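Local coordinates for beta-N-acetylhexosaminidase (Mycobacterium smegmatis, PDB 4YYF), which probably hydrolyses terminal non-reducing N-acetyl-D-hexosamine residues from N-acetyl-beta-D-hexosaminides, as a member of glycosyl hydrolase family 3, at residues S111-L116 against L149-D154. The protein carries 1 engineered substitution. Residues are numbered along the deposited sequence; the frame is centred on the assembly and turned at random.
Sequences SRLASL and LGVTVD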
# COMPACT_ATOMS: atom_id res chain seq x y z
N SER A 111 -0.48 -14.80 -1.39
CA SER A 111 -0.34 -14.93 -2.84
C SER A 111 -1.73 -15.04 -3.45
O SER A 111 -2.14 -16.10 -3.91
CB SER A 111 0.50 -16.17 -3.15
OG SER A 111 0.89 -16.23 -4.50
N ARG A 112 -2.46 -13.92 -3.44
CA ARG A 112 -3.87 -13.94 -3.84
C ARG A 112 -4.08 -14.33 -5.31
O ARG A 112 -5.16 -14.75 -5.69
CB ARG A 112 -4.53 -12.59 -3.54
CG ARG A 112 -4.36 -12.10 -2.09
CD ARG A 112 -4.66 -13.20 -1.06
NE ARG A 112 -4.62 -12.69 0.31
CZ ARG A 112 -4.11 -13.35 1.35
NH1 ARG A 112 -3.57 -14.55 1.18
NH2 ARG A 112 -4.13 -12.81 2.56
N LEU A 113 -3.04 -14.22 -6.13
CA LEU A 113 -3.16 -14.59 -7.55
C LEU A 113 -2.58 -15.97 -7.91
O LEU A 113 -2.53 -16.35 -9.09
CB LEU A 113 -2.53 -13.51 -8.43
CG LEU A 113 -3.11 -12.10 -8.26
CD1 LEU A 113 -2.37 -11.12 -9.18
CD2 LEU A 113 -4.61 -12.09 -8.54
N ALA A 114 -2.17 -16.73 -6.90
CA ALA A 114 -1.50 -18.03 -7.13
C ALA A 114 -2.25 -19.00 -8.03
O ALA A 114 -1.64 -19.78 -8.76
CB ALA A 114 -1.14 -18.71 -5.81
N SER A 115 -3.58 -18.97 -7.98
CA SER A 115 -4.38 -19.90 -8.78
C SER A 115 -4.22 -19.61 -10.27
O SER A 115 -4.41 -20.49 -11.11
CB SER A 115 -5.86 -19.83 -8.37
OG SER A 115 -6.35 -18.52 -8.57
N LEU A 116 -3.85 -18.37 -10.58
CA LEU A 116 -3.70 -17.93 -11.97
C LEU A 116 -2.25 -17.79 -12.41
O LEU A 116 -1.92 -17.98 -13.58
CB LEU A 116 -4.43 -16.59 -12.19
CG LEU A 116 -5.95 -16.62 -12.09
CD1 LEU A 116 -6.50 -15.19 -12.01
CD2 LEU A 116 -6.57 -17.33 -13.28
N LEU A 149 -3.02 -9.73 -16.26
CA LEU A 149 -4.31 -9.79 -15.59
C LEU A 149 -4.88 -8.41 -15.28
O LEU A 149 -5.95 -8.29 -14.70
CB LEU A 149 -4.21 -10.61 -14.29
CG LEU A 149 -3.84 -12.08 -14.46
CD1 LEU A 149 -3.57 -12.72 -13.09
CD2 LEU A 149 -4.97 -12.85 -15.16
N GLY A 150 -4.17 -7.35 -15.67
CA GLY A 150 -4.67 -6.00 -15.42
C GLY A 150 -4.24 -5.38 -14.10
O GLY A 150 -4.70 -4.29 -13.75
N VAL A 151 -3.36 -6.05 -13.37
CA VAL A 151 -2.85 -5.50 -12.11
C VAL A 151 -1.86 -4.38 -12.41
O VAL A 151 -1.03 -4.53 -13.31
CB VAL A 151 -2.18 -6.61 -11.27
CG1 VAL A 151 -1.41 -6.02 -10.08
CG2 VAL A 151 -3.22 -7.61 -10.80
N THR A 152 -1.94 -3.27 -11.67
CA THR A 152 -0.98 -2.17 -11.80
C THR A 152 -0.09 -1.94 -10.57
O THR A 152 1.00 -1.33 -10.66
CB THR A 152 -1.67 -0.84 -12.20
OG1 THR A 152 -2.50 -0.36 -11.13
CG2 THR A 152 -2.53 -1.06 -13.42
N VAL A 153 -0.54 -2.42 -9.42
CA VAL A 153 0.16 -2.21 -8.16
C VAL A 153 0.24 -3.51 -7.39
O VAL A 153 -0.78 -4.18 -7.23
CB VAL A 153 -0.58 -1.19 -7.25
CG1 VAL A 153 0.16 -1.03 -5.92
CG2 VAL A 153 -0.72 0.17 -7.94
N ASP A 154 1.43 -3.87 -6.91
CA ASP A 154 1.56 -5.02 -6.00
C ASP A 154 2.02 -4.51 -4.65
O ASP A 154 3.05 -3.83 -4.55
CB ASP A 154 2.59 -6.04 -6.55
CG ASP A 154 2.66 -7.33 -5.72
OD1 ASP A 154 1.85 -7.51 -4.77
OD2 ASP A 154 3.51 -8.20 -6.03
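Leu-113 and Val-151 meet through single methyl groups, CD1 of the leucine lying 4.0 Å from CG2 of the valine, their side chains running past each other in opposite directions. This is the buried end of the contact. Met-146 of helix 132-148 touches both residues, while Val-103 of strand 100-107 and Leu-82 also pack on Leu-113. The valine turns CG2 to the leucine by setting CG1 anti to its backbone N (chi1 169°). Leu-113 is the N-cap residue of helix 114-117; in the type I turn from Ser-111 to Ala-114, Glu-105 bonds Ser-111 OG through OE1 and Leu-113 N through OE2. The outer pair is as close, Leu-149 CD1 lying 4.0 Å from Leu-116 CD1, but Leu-116 is exposed and Leu-149 partly so. Leu-149 CD1 also reaches Leu-113 CD1 more loosely, at 4.4 Å, linking the two ends. All three cross-contacts are between apolar side chains, and together the segments bury 161 Å². After Leu-149, Gly-150 ends helix 132-148 in a Schellman motif and leads into the short, weakly bonded strand near 153-154. Strand 100-107, helix 132-148 and this parallel strand make a beta-alpha-beta crossover, as in the TIM-barrel domain of family 3 glycosidases.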